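SusD/RagB family nutrient-binding outer membrane lipoprotein (Bacteroides vulgatus, PDB 4F7A) probably binds glycans, perhaps mucin O-glycans, at the outer membrane as a SusD-like lipoprotein that would hand nutrients to a partner transporter. Local coordinates at residues I468-F473 / T490-A495; R127-Y132 / D149-A154; D276-I281 / K427-W432; G363-F368 / G374-Y379; K109-Y114 / L173-K178. All coordinates share one frame; numbering follows the deposited sequence.

Interaction 1. Residues I468-F473 / T490-A495; sequences IRRLPF and TALGGA
An apolar lid over a buried guanidinium joins the loop between helices 435-445 and 475-480 to the C-terminal end of helix 482-492, where L492 meets R470 and F473. L492 sits on the last helical turn, before G493, with positive phi, ends the helix. With its CG opposite the backbone N (chi1 -178°), L492 extends its two methyls over one face of the R470 guanidinium. CD2 of L492 lies over the centre of that group, 3.6 Å from R470 CZ, while CD1 of L492 is equally near R470 NE. R470 approaches from the opposite direction, its chain bent at chi3. The same leucine reaches F473, whose ring atom CE2 lies 4.0 Å from L492 CD2, and NH2 of R470 stands 3.3 Å above the plane of the F473 ring. The charge is answered from outside the two segments: D496 forms a salt bridge with R470 NH1, and the carbonyl of Y132, at the end of helix 111-132, accepts from NH2. Thus one arginine serves two chemistries, its nitrogens bonding to oxygens while its flat face packs against leucine, so that a buried cation is probably both compensated and shielded from water.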
# COMPACT_ATOMS: atom_id res chain seq x y z
N ILE A 468 -9.26 12.96 3.16
CA ILE A 468 -10.03 11.83 2.64
C ILE A 468 -9.75 10.57 3.49
O ILE A 468 -8.59 10.29 3.88
CB ILE A 468 -9.76 11.62 1.12
CG1 ILE A 468 -10.65 10.51 0.57
CG2 ILE A 468 -8.26 11.34 0.80
CD1 ILE A 468 -10.60 10.41 -1.00
N ARG A 469 -10.82 9.84 3.80
CA ARG A 469 -10.76 8.71 4.72
C ARG A 469 -10.88 7.34 4.03
O ARG A 469 -10.53 6.32 4.62
CB ARG A 469 -11.91 8.81 5.74
CG ARG A 469 -11.91 10.03 6.64
CD ARG A 469 -10.74 10.00 7.65
NE ARG A 469 -9.53 10.62 7.12
CZ ARG A 469 -8.29 10.34 7.53
NH1 ARG A 469 -8.07 9.36 8.40
NH2 ARG A 469 -7.25 11.02 7.02
N ARG A 470 -11.43 7.34 2.82
CA ARG A 470 -11.77 6.11 2.11
C ARG A 470 -12.25 6.49 0.73
O ARG A 470 -12.49 7.65 0.43
CB ARG A 470 -12.89 5.34 2.83
CG ARG A 470 -14.24 6.07 2.85
CD ARG A 470 -15.29 5.33 3.62
NE ARG A 470 -15.81 4.16 2.92
CZ ARG A 470 -16.83 4.16 2.05
NH1 ARG A 470 -17.49 5.28 1.75
NH2 ARG A 470 -17.22 3.01 1.51
N LEU A 471 -12.43 5.47 -0.11
CA LEU A 471 -13.15 5.64 -1.36
C LEU A 471 -14.58 5.14 -1.21
O LEU A 471 -14.83 4.16 -0.49
CB LEU A 471 -12.46 4.89 -2.51
CG LEU A 471 -11.02 5.32 -2.82
CD1 LEU A 471 -10.53 4.59 -4.09
CD2 LEU A 471 -10.86 6.86 -2.93
N PRO A 472 -15.52 5.79 -1.89
CA PRO A 472 -16.90 5.26 -1.86
C PRO A 472 -17.02 3.88 -2.48
O PRO A 472 -16.21 3.51 -3.31
CB PRO A 472 -17.70 6.27 -2.69
CG PRO A 472 -16.86 7.52 -2.69
CD PRO A 472 -15.42 7.02 -2.69
N PHE A 473 -18.04 3.13 -2.08
CA PHE A 473 -18.31 1.84 -2.67
C PHE A 473 -18.53 1.92 -4.20
O PHE A 473 -18.90 2.97 -4.75
CB PHE A 473 -19.54 1.18 -2.03
CG PHE A 473 -19.39 0.88 -0.57
CD1 PHE A 473 -18.41 0.00 -0.14
CD2 PHE A 473 -20.27 1.42 0.36
CE1 PHE A 473 -18.29 -0.30 1.18
CE2 PHE A 473 -20.15 1.13 1.69
CZ PHE A 473 -19.13 0.25 2.11
N THR A 490 -24.74 -0.30 5.60
CA THR A 490 -24.98 -0.69 7.00
C THR A 490 -23.70 -1.08 7.73
O THR A 490 -23.45 -0.60 8.85
CB THR A 490 -26.01 -1.82 7.07
OG1 THR A 490 -27.22 -1.35 6.45
CG2 THR A 490 -26.31 -2.25 8.55
N ALA A 491 -22.88 -1.91 7.09
CA ALA A 491 -21.61 -2.36 7.69
C ALA A 491 -20.62 -1.21 7.86
O ALA A 491 -19.77 -1.27 8.74
CB ALA A 491 -20.95 -3.50 6.85
N LEU A 492 -20.70 -0.18 7.02
CA LEU A 492 -19.80 0.96 7.13
C LEU A 492 -20.06 1.79 8.37
O LEU A 492 -19.13 2.39 8.94
CB LEU A 492 -19.93 1.84 5.91
CG LEU A 492 -19.06 3.07 5.78
CD1 LEU A 492 -17.57 2.69 5.74
CD2 LEU A 492 -19.49 3.81 4.52
N GLY A 493 -21.33 1.87 8.77
CA GLY A 493 -21.70 2.60 9.99
C GLY A 493 -21.64 4.11 9.81
O GLY A 493 -21.48 4.83 10.78
N GLY A 494 -21.74 4.58 8.57
CA GLY A 494 -21.69 6.00 8.25
C GLY A 494 -22.04 6.22 6.79
O GLY A 494 -22.26 5.25 6.05
N ALA A 495 -22.08 7.47 6.37
CA ALA A 495 -22.39 7.81 4.98
C ALA A 495 -21.37 7.20 4.00
O ALA A 495 -20.17 7.19 4.29
CB ALA A 495 -22.48 9.34 4.79

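Interaction 2. Residues R127-Y132 / D149-A154; sequences RITDTY and DTQEEA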
# COMPACT_ATOMS: atom_id res chain seq x y z
N ARG A 127 -5.92 -4.97 0.88
CA ARG A 127 -5.84 -3.73 0.10
C ARG A 127 -7.22 -3.16 -0.30
O ARG A 127 -7.39 -1.94 -0.37
CB ARG A 127 -5.00 -3.96 -1.16
CG ARG A 127 -3.51 -4.13 -0.88
CD ARG A 127 -2.77 -4.85 -2.01
NE ARG A 127 -2.94 -4.28 -3.35
CZ ARG A 127 -2.21 -3.27 -3.87
NH1 ARG A 127 -1.29 -2.64 -3.16
NH2 ARG A 127 -2.42 -2.89 -5.12
N ILE A 128 -8.19 -4.05 -0.50
CA ILE A 128 -9.56 -3.65 -0.86
C ILE A 128 -10.35 -3.15 0.36
O ILE A 128 -10.98 -2.10 0.30
CB ILE A 128 -10.32 -4.81 -1.59
CG1 ILE A 128 -9.51 -5.27 -2.82
CG2 ILE A 128 -11.74 -4.40 -1.96
CD1 ILE A 128 -9.19 -4.15 -3.85
N THR A 129 -10.33 -3.89 1.48
CA THR A 129 -11.00 -3.39 2.67
C THR A 129 -10.36 -2.10 3.12
O THR A 129 -11.06 -1.21 3.59
CB THR A 129 -11.09 -4.39 3.87
OG1 THR A 129 -11.79 -3.75 4.95
CG2 THR A 129 -9.72 -4.82 4.35
N ASP A 130 -9.05 -1.97 2.97
CA ASP A 130 -8.39 -0.71 3.40
C ASP A 130 -8.79 0.50 2.51
O ASP A 130 -8.63 1.66 2.91
CB ASP A 130 -6.86 -0.88 3.44
CG ASP A 130 -6.39 -1.77 4.57
OD1 ASP A 130 -7.20 -2.15 5.47
OD2 ASP A 130 -5.19 -2.11 4.54
N THR A 131 -9.30 0.21 1.31
CA THR A 131 -9.81 1.24 0.41
C THR A 131 -11.26 1.64 0.75
O THR A 131 -11.55 2.81 0.87
CB THR A 131 -9.71 0.75 -1.05
OG1 THR A 131 -8.34 0.48 -1.37
CG2 THR A 131 -10.27 1.79 -2.02
N TYR A 132 -12.14 0.66 0.94
CA TYR A 132 -13.59 0.89 0.99
C TYR A 132 -14.22 0.68 2.36
O TYR A 132 -15.29 1.20 2.64
CB TYR A 132 -14.31 -0.05 -0.02
CG TYR A 132 -13.83 0.12 -1.45
CD1 TYR A 132 -14.27 1.20 -2.22
CD2 TYR A 132 -12.95 -0.78 -2.03
CE1 TYR A 132 -13.83 1.38 -3.54
CE2 TYR A 132 -12.48 -0.60 -3.33
CZ TYR A 132 -12.95 0.46 -4.09
OH TYR A 132 -12.51 0.65 -5.37
N ASP A 149 -18.92 -8.65 4.87
CA ASP A 149 -18.17 -8.56 6.12
C ASP A 149 -17.99 -7.10 6.51
O ASP A 149 -17.55 -6.31 5.69
CB ASP A 149 -16.74 -9.09 5.98
CG ASP A 149 -16.64 -10.56 5.81
OD1 ASP A 149 -17.64 -11.29 5.98
OD2 ASP A 149 -15.49 -11.00 5.49
N THR A 150 -18.22 -6.75 7.78
CA THR A 150 -17.68 -5.48 8.31
C THR A 150 -16.15 -5.55 8.20
O THR A 150 -15.57 -6.64 8.05
CB THR A 150 -18.06 -5.26 9.79
OG1 THR A 150 -17.38 -6.22 10.58
CG2 THR A 150 -19.60 -5.38 10.02
N GLN A 151 -15.47 -4.40 8.22
CA GLN A 151 -14.02 -4.43 8.17
C GLN A 151 -13.42 -5.26 9.30
O GLN A 151 -12.43 -5.96 9.09
CB GLN A 151 -13.43 -3.01 8.19
CG GLN A 151 -11.91 -2.97 8.06
CD GLN A 151 -11.40 -1.56 7.82
OE1 GLN A 151 -11.33 -0.77 8.77
NE2 GLN A 151 -11.00 -1.24 6.57
N GLU A 152 -14.00 -5.16 10.50
CA GLU A 152 -13.53 -5.94 11.64
C GLU A 152 -13.60 -7.44 11.33
O GLU A 152 -12.67 -8.18 11.61
CB GLU A 152 -14.36 -5.63 12.88
CG GLU A 152 -13.93 -6.41 14.14
CD GLU A 152 -14.68 -5.97 15.38
OE1 GLU A 152 -15.71 -5.30 15.27
OE2 GLU A 152 -14.22 -6.30 16.48
N GLU A 153 -14.71 -7.87 10.76
CA GLU A 153 -14.90 -9.27 10.40
C GLU A 153 -13.92 -9.69 9.31
O GLU A 153 -13.44 -10.84 9.33
CB GLU A 153 -16.33 -9.52 9.94
CG GLU A 153 -17.31 -9.52 11.12
CD GLU A 153 -18.78 -9.28 10.72
OE1 GLU A 153 -19.12 -8.99 9.54
OE2 GLU A 153 -19.62 -9.36 11.61
N ALA A 154 -13.68 -8.81 8.34
CA ALA A 154 -12.70 -9.11 7.27
C ALA A 154 -11.31 -9.29 7.87
O ALA A 154 -10.60 -10.24 7.53
CB ALA A 154 -12.70 -8.02 6.19
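T129 meets Q151 where two long antiparallel helices of the TPR-like helical fold, 111-132 and 151-174, come together at the end of one and the start of the other. Along the first segment, R127 turns from the partner helix to a salt bridge with E434, and its carbonyl receives the hydroxyl of T131 at 2.8 Å between T131 OG1 and R127 O. T129 carries the contact: its OG1 stands opposite the backbone N (chi1 -179°), which directs the hydroxyl to the neighbouring helix, where the side chain of Q151 crosses it at about a right angle. The strongest partner of this hydroxyl is the carbonyl O of G133. D130 OD1 lies 4.1 Å from Q151 NE2, but the carboxylate is engaged elsewhere, by R210, Y155 and W504. Across the contact, T150 and E153 form a capping box at the start of helix 151-174: E153 N donates to T150 OG1 at 3.1 Å, and T150 N to E153 OE1 at 3.0 Å. That pair fixes the helix start from which Q151 extends inward. Its amide NE2 donates to T129 OG1 over 3.1 Å, with an N-H...O angle of 154° and the oxygen only 5° out of the amide plane.

Interaction 3. Residues D276-I281 / K427-W432; sequences DPRISI and KWIACW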
# COMPACT_ATOMS: atom_id res chain seq x y z
N ASP A 276 17.77 13.76 1.43
CA ASP A 276 17.68 12.30 1.44
C ASP A 276 18.34 11.76 0.17
O ASP A 276 17.97 12.16 -0.93
CB ASP A 276 16.21 11.90 1.52
CG ASP A 276 16.01 10.48 1.90
OD1 ASP A 276 16.58 9.58 1.22
OD2 ASP A 276 15.23 10.24 2.86
N PRO A 277 19.29 10.83 0.33
CA PRO A 277 19.96 10.30 -0.87
C PRO A 277 19.07 9.45 -1.75
O PRO A 277 19.48 9.10 -2.87
CB PRO A 277 21.10 9.45 -0.31
CG PRO A 277 20.69 9.10 1.03
CD PRO A 277 19.78 10.20 1.56
N ARG A 278 17.87 9.10 -1.29
CA ARG A 278 16.94 8.40 -2.16
C ARG A 278 16.25 9.35 -3.17
O ARG A 278 15.61 8.87 -4.12
CB ARG A 278 15.90 7.65 -1.34
CG ARG A 278 16.45 6.48 -0.54
CD ARG A 278 15.52 6.03 0.58
NE ARG A 278 15.43 6.99 1.69
CZ ARG A 278 14.89 6.69 2.88
NH1 ARG A 278 14.40 5.48 3.13
NH2 ARG A 278 14.84 7.61 3.83
N ILE A 279 16.36 10.66 -2.96
CA ILE A 279 15.61 11.62 -3.78
C ILE A 279 15.88 11.42 -5.30
O ILE A 279 14.94 11.41 -6.10
CB ILE A 279 15.85 13.08 -3.31
CG1 ILE A 279 14.78 14.02 -3.90
CG2 ILE A 279 17.25 13.57 -3.64
CD1 ILE A 279 14.74 15.44 -3.28
N SER A 280 17.14 11.24 -5.69
CA SER A 280 17.50 11.16 -7.12
C SER A 280 17.30 9.75 -7.65
O SER A 280 17.33 9.52 -8.85
CB SER A 280 18.94 11.61 -7.37
OG SER A 280 19.90 10.70 -6.84
N ILE A 281 17.12 8.79 -6.74
CA ILE A 281 16.78 7.41 -7.10
C ILE A 281 15.30 7.29 -7.43
O ILE A 281 14.90 6.68 -8.44
CB ILE A 281 17.15 6.43 -5.97
CG1 ILE A 281 18.66 6.49 -5.68
CG2 ILE A 281 16.74 4.98 -6.37
CD1 ILE A 281 19.08 5.68 -4.37
N LYS A 427 8.78 5.01 7.29
CA LYS A 427 8.14 3.87 6.64
C LYS A 427 7.53 4.31 5.31
O LYS A 427 7.57 3.58 4.32
CB LYS A 427 7.09 3.23 7.54
CG LYS A 427 6.49 1.92 7.02
CD LYS A 427 5.63 1.19 8.06
CE LYS A 427 4.36 1.92 8.39
NZ LYS A 427 3.46 1.09 9.21
N TRP A 428 6.91 5.49 5.31
CA TRP A 428 6.29 6.05 4.09
C TRP A 428 7.34 6.27 2.99
O TRP A 428 7.12 5.92 1.81
CB TRP A 428 5.55 7.31 4.47
CG TRP A 428 4.88 8.13 3.41
CD1 TRP A 428 3.60 8.00 2.94
CD2 TRP A 428 5.41 9.32 2.82
NE1 TRP A 428 3.32 9.02 2.06
CE2 TRP A 428 4.41 9.84 1.97
CE3 TRP A 428 6.62 9.99 2.93
CZ2 TRP A 428 4.61 10.99 1.23
CZ3 TRP A 428 6.80 11.15 2.20
CH2 TRP A 428 5.80 11.64 1.36
N ILE A 429 8.49 6.81 3.35
CA ILE A 429 9.57 6.91 2.36
C ILE A 429 9.95 5.50 1.85
O ILE A 429 10.10 5.29 0.63
CB ILE A 429 10.84 7.65 2.88
CG1 ILE A 429 10.51 9.07 3.34
CG2 ILE A 429 11.89 7.71 1.78
CD1 ILE A 429 11.67 9.77 4.19
N ALA A 430 10.02 4.54 2.76
CA ALA A 430 10.50 3.20 2.48
C ALA A 430 9.52 2.33 1.72
O ALA A 430 9.94 1.39 1.05
CB ALA A 430 10.90 2.49 3.80
N CYS A 431 8.21 2.64 1.79
CA CYS A 431 7.19 1.86 1.05
C CYS A 431 7.05 2.27 -0.41
O CYS A 431 6.32 1.62 -1.16
CB CYS A 431 5.83 1.98 1.76
SG CYS A 431 5.73 0.96 3.26
N TRP A 432 7.71 3.36 -0.79
CA TRP A 432 7.65 3.92 -2.14
C TRP A 432 8.09 2.85 -3.15
O TRP A 432 9.07 2.13 -2.90
CB TRP A 432 8.58 5.14 -2.23
CG TRP A 432 8.52 5.91 -3.51
CD1 TRP A 432 7.75 7.01 -3.77
CD2 TRP A 432 9.21 5.62 -4.73
NE1 TRP A 432 7.93 7.42 -5.05
CE2 TRP A 432 8.83 6.60 -5.66
CE3 TRP A 432 10.15 4.65 -5.11
CZ2 TRP A 432 9.36 6.63 -6.96
CZ3 TRP A 432 10.64 4.69 -6.39
CH2 TRP A 432 10.25 5.67 -7.30
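A type I turn from D276 to I279, leading into the short helix 279-282, presents an aspartate-arginine pair to I429 on helix 416-431. I429 lays its CG2 methyl over the centre of one face of the R278 guanidinium, 3.4 Å from R278 CZ, and the two side chains cross at about a right angle. The CD1 methyl of I429 reaches on to the carboxylate, 3.8 Å from D276 OD2, so a single isoleucine covers part of both charged groups. Within the turn, a bend at chi3 (-71°) lets R278 grip D276 side-on with two nitrogens. R278 NE donates to D276 OD1 at 2.9 Å, almost straight at 176°, and R278 NH2 donates to D276 OD2 at 2.8 Å; each oxygen uses its syn lone pair. OD1 of D276 also accepts from the backbone N of R278, at 2.9 Å through its anti lone pair, a capping bond. Held flat in this way, the guanidinium offers its face to the isoleucine. The buried arginine has two more partners: S367 on helix 356-371 at R278 NH1, and Q426 on helix 416-431 at R278 NH2. Y379 and F368 also touch it, placing it among helices 416-431, 356-371 and 279-282.

Interaction 4. Residues G363-F368 / G374-Y379; sequences GVQTSF and GDASLY
A376 fits its methyl against F368 and V364, making a small apolar centre between helix 356-371 and the chain that folds back along it. The CB of A376 lies over one face of the F368 ring, 3.7 Å from the ring centroid, a CH-pi contact. V364 CG1 closes in at 3.8 Å from A376 CB and is equally near Y379 CD2. Y379 meets F368 obliquely, with the planes at 58°: CZ of F368 rests over one face of the Y379 ring, 3.6 Å from Y379 CG. Farther out, the oxygen of G374 comes to the edge of the F368 ring, near its plane. The polar edge begins at Q365, whose chain bends at chi2 (57°) to lay the amide alongside the returning backbone. Its OE1 accepts from A376 N at 2.7 Å, while its NE2 donates to G374 O at 3.1 Å, with that oxygen near the amide plane. Replacing Q365 by a leucine would probably leave A376 N and G374 O without these mates and let the returning chain shift. Past the glutamine, D375 OD2 accepts from S377 N at 2.9 Å and from S377 OG. One side-chain amide thus bonds the backbone on both sides of D375, and the bend after it is an Asx turn, just beyond the helix end.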
# COMPACT_ATOMS: atom_id res chain seq x y z
N GLY A 363 15.34 -0.11 10.01
CA GLY A 363 14.45 0.14 8.88
C GLY A 363 15.02 1.13 7.87
O GLY A 363 14.92 0.92 6.67
N VAL A 364 15.58 2.22 8.35
CA VAL A 364 16.14 3.24 7.47
C VAL A 364 17.35 2.65 6.72
O VAL A 364 17.48 2.82 5.51
CB VAL A 364 16.52 4.53 8.21
CG1 VAL A 364 17.22 5.56 7.26
CG2 VAL A 364 15.25 5.15 8.86
N GLN A 365 18.24 1.96 7.44
CA GLN A 365 19.41 1.39 6.82
C GLN A 365 18.98 0.37 5.75
O GLN A 365 19.57 0.29 4.66
CB GLN A 365 20.33 0.71 7.84
CG GLN A 365 21.51 0.09 7.13
CD GLN A 365 22.27 1.14 6.33
OE1 GLN A 365 22.78 2.10 6.96
NE2 GLN A 365 22.35 0.99 4.93
N THR A 366 17.96 -0.40 6.08
CA THR A 366 17.48 -1.44 5.19
C THR A 366 16.91 -0.83 3.90
O THR A 366 17.16 -1.34 2.79
CB THR A 366 16.46 -2.36 5.92
OG1 THR A 366 17.14 -3.06 6.98
CG2 THR A 366 15.85 -3.40 4.95
N SER A 367 16.15 0.26 4.04
CA SER A 367 15.61 0.98 2.90
C SER A 367 16.73 1.56 2.01
O SER A 367 16.71 1.40 0.80
CB SER A 367 14.67 2.07 3.37
OG SER A 367 14.21 2.82 2.27
N PHE A 368 17.71 2.20 2.63
CA PHE A 368 18.86 2.69 1.87
C PHE A 368 19.51 1.57 1.05
O PHE A 368 19.81 1.76 -0.13
CB PHE A 368 19.92 3.26 2.80
CG PHE A 368 19.73 4.72 3.17
CD1 PHE A 368 18.48 5.24 3.48
CD2 PHE A 368 20.85 5.56 3.25
CE1 PHE A 368 18.34 6.57 3.85
CE2 PHE A 368 20.70 6.89 3.61
CZ PHE A 368 19.44 7.38 3.94
N GLY A 374 23.37 3.67 -0.14
CA GLY A 374 24.55 3.66 0.73
C GLY A 374 24.19 3.45 2.19
O GLY A 374 23.18 2.80 2.54
N ASP A 375 25.05 3.96 3.06
CA ASP A 375 24.93 3.78 4.50
C ASP A 375 24.10 4.94 5.10
O ASP A 375 24.22 6.10 4.68
CB ASP A 375 26.33 3.72 5.14
CG ASP A 375 26.28 3.45 6.62
OD1 ASP A 375 26.19 2.25 7.01
OD2 ASP A 375 26.33 4.44 7.41
N ALA A 376 23.26 4.62 6.08
CA ALA A 376 22.32 5.62 6.66
C ALA A 376 22.81 6.24 7.98
O ALA A 376 22.10 7.03 8.60
CB ALA A 376 20.94 4.97 6.86
N SER A 377 24.01 5.90 8.43
CA SER A 377 24.46 6.34 9.74
C SER A 377 24.45 7.87 9.91
O SER A 377 23.98 8.38 10.92
CB SER A 377 25.85 5.77 10.09
OG SER A 377 25.86 4.34 10.07
N LEU A 378 24.98 8.59 8.93
CA LEU A 378 25.06 10.05 8.99
C LEU A 378 23.65 10.64 8.90
O LEU A 378 23.28 11.52 9.67
CB LEU A 378 25.95 10.57 7.87
CG LEU A 378 26.35 12.06 8.01
CD1 LEU A 378 26.95 12.33 9.39
CD2 LEU A 378 27.30 12.45 6.93
N TYR A 379 22.83 10.11 8.00
CA TYR A 379 21.44 10.56 7.86
C TYR A 379 20.66 10.41 9.15
O TYR A 379 19.88 11.29 9.52
CB TYR A 379 20.79 9.76 6.74
CG TYR A 379 19.33 10.00 6.47
CD1 TYR A 379 18.93 10.94 5.55
CD2 TYR A 379 18.36 9.20 7.05
CE1 TYR A 379 17.60 11.14 5.24
CE2 TYR A 379 17.01 9.38 6.74
CZ TYR A 379 16.63 10.35 5.85
OH TYR A 379 15.28 10.54 5.52

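Interaction 5. Residues K109-Y114 / L173-K178; sequences KYKHFY and LKEGGK
K111 runs straight through chi2 and chi3 and bends only at its last torsion (chi4 78°), which swings NZ to the carboxylate of E175; the glutamate, extended beyond CG, comes across it at about a right angle. NZ of K111 donates to E175 OE1 at 3.0 Å, using the syn lone pair, and more weakly to E175 OE2 at 3.4 Å. The ammonium therefore faces both oxygens unevenly, and the methylene CE of K111 lies 3.6 Å from each of E175 OE1 and OE2. The salt bridge joins the first turn of helix 111-132 to the end of helix 151-174. There G176 takes a positive phi in a Schellman motif, with G176 N bonded back to L173 O at 3.0 Å, and E175 stands just before this turn. The strongest partner of K111 NZ is A108 O, just before its own helix, and the side chain also touches T171. Exchanging K111 for a methionine would probably leave the E175 carboxylate without its cationic mate and A108 O without this donor. Because the pair lies at the surface, water is likely to compete for both charges, so the bridge probably contributes less than a buried one would.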
# COMPACT_ATOMS: atom_id res chain seq x y z
N LYS A 109 -1.37 -33.52 -1.42
CA LYS A 109 -0.05 -33.23 -1.98
C LYS A 109 0.16 -31.73 -2.28
O LYS A 109 1.21 -31.34 -2.74
CB LYS A 109 0.18 -34.06 -3.26
CG LYS A 109 0.22 -35.60 -3.05
N TYR A 110 -0.83 -30.89 -2.00
CA TYR A 110 -0.74 -29.45 -2.30
C TYR A 110 -0.98 -28.54 -1.09
O TYR A 110 -1.52 -27.44 -1.23
CB TYR A 110 -1.71 -29.11 -3.42
CG TYR A 110 -1.25 -29.69 -4.73
CD1 TYR A 110 -0.22 -29.09 -5.44
CD2 TYR A 110 -1.79 -30.86 -5.22
CE1 TYR A 110 0.23 -29.61 -6.64
CE2 TYR A 110 -1.35 -31.41 -6.43
CZ TYR A 110 -0.34 -30.78 -7.14
OH TYR A 110 0.13 -31.29 -8.33
N LYS A 111 -0.56 -28.97 0.09
CA LYS A 111 -0.68 -28.13 1.28
C LYS A 111 0.08 -26.83 1.14
O LYS A 111 -0.37 -25.78 1.64
CB LYS A 111 -0.18 -28.88 2.51
CG LYS A 111 -1.05 -30.08 2.87
CD LYS A 111 -0.52 -30.78 4.13
CE LYS A 111 -1.35 -32.00 4.47
NZ LYS A 111 -1.00 -33.17 3.60
N HIS A 112 1.25 -26.89 0.48
CA HIS A 112 2.02 -25.69 0.18
C HIS A 112 1.30 -24.71 -0.76
O HIS A 112 1.33 -23.50 -0.52
CB HIS A 112 3.44 -26.03 -0.34
CG HIS A 112 3.48 -26.87 -1.58
ND1 HIS A 112 2.55 -27.84 -1.89
CD2 HIS A 112 4.42 -26.93 -2.57
CE1 HIS A 112 2.89 -28.44 -3.02
NE2 HIS A 112 4.01 -27.91 -3.46
N PHE A 113 0.64 -25.23 -1.80
CA PHE A 113 -0.12 -24.36 -2.72
C PHE A 113 -1.34 -23.76 -2.04
O PHE A 113 -1.73 -22.63 -2.30
CB PHE A 113 -0.59 -25.14 -3.95
CG PHE A 113 0.48 -25.34 -5.04
CD1 PHE A 113 1.85 -25.39 -4.74
CD2 PHE A 113 0.08 -25.59 -6.36
CE1 PHE A 113 2.78 -25.63 -5.73
CE2 PHE A 113 1.02 -25.83 -7.37
CZ PHE A 113 2.37 -25.85 -7.06
N TYR A 114 -1.96 -24.55 -1.16
CA TYR A 114 -3.06 -24.08 -0.30
C TYR A 114 -2.60 -22.92 0.58
O TYR A 114 -3.19 -21.84 0.57
CB TYR A 114 -3.59 -25.23 0.56
CG TYR A 114 -4.64 -24.82 1.59
CD1 TYR A 114 -5.78 -24.10 1.21
CD2 TYR A 114 -4.50 -25.16 2.92
CE1 TYR A 114 -6.76 -23.73 2.18
CE2 TYR A 114 -5.45 -24.80 3.88
CZ TYR A 114 -6.57 -24.07 3.50
OH TYR A 114 -7.51 -23.74 4.46
N LEU A 173 6.12 -28.99 5.28
CA LEU A 173 7.54 -29.20 5.53
C LEU A 173 7.81 -30.34 6.50
O LEU A 173 8.71 -31.15 6.26
CB LEU A 173 8.21 -27.94 6.03
CG LEU A 173 8.43 -26.83 4.98
CD1 LEU A 173 8.91 -25.55 5.71
CD2 LEU A 173 9.44 -27.25 3.86
N LYS A 174 7.04 -30.41 7.59
CA LYS A 174 7.23 -31.48 8.57
C LYS A 174 6.91 -32.87 8.00
O LYS A 174 7.45 -33.87 8.48
CB LYS A 174 6.42 -31.22 9.86
CG LYS A 174 6.96 -30.05 10.70
CD LYS A 174 6.04 -29.71 11.86
CE LYS A 174 6.70 -28.68 12.79
NZ LYS A 174 5.71 -27.95 13.64
N GLU A 175 6.06 -32.94 6.97
CA GLU A 175 5.77 -34.20 6.27
C GLU A 175 6.83 -34.56 5.23
O GLU A 175 6.67 -35.56 4.52
CB GLU A 175 4.41 -34.13 5.55
CG GLU A 175 3.18 -34.17 6.44
CD GLU A 175 1.86 -34.00 5.66
OE1 GLU A 175 1.87 -33.57 4.48
OE2 GLU A 175 0.79 -34.29 6.24
N GLY A 176 7.89 -33.75 5.10
CA GLY A 176 8.97 -34.03 4.16
C GLY A 176 8.82 -33.37 2.79
O GLY A 176 9.51 -33.75 1.86
N GLY A 177 7.93 -32.38 2.65
CA GLY A 177 7.81 -31.65 1.40
C GLY A 177 9.08 -30.85 1.15
O GLY A 177 9.67 -30.26 2.07
N LYS A 178 9.53 -30.86 -0.09
CA LYS A 178 10.74 -30.15 -0.49
C LYS A 178 10.50 -28.63 -0.39
O LYS A 178 9.47 -28.15 -0.82
CB LYS A 178 11.13 -30.53 -1.93
CG LYS A 178 11.58 -31.98 -2.12
CD LYS A 178 11.69 -32.33 -3.60

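Burial alone does not set the chemistry of these five contacts. Interactions 2 and 3 are buried, interactions 1 and 4 partly so, and interaction 5 lies on the surface. Interactions 2 and 5 join the same two helices, 111-132 and 151-174, at opposite ends, with centres about 30 Å apart: a neutral amide-hydroxyl bond inside, an ion pair outside. Interactions 1 and 3, on opposite sides of the chain's centre, repeat one theme, an aliphatic residue over a guanidinium face, although the acid lies two residues before the arginine in interaction 3 but far along the chain, at D496, in interaction 1. Neighbours also interlock: a backbone bond of L471 with T131 ties interactions 1 and 2, while P277 packs on F368 between interactions 3 and 4.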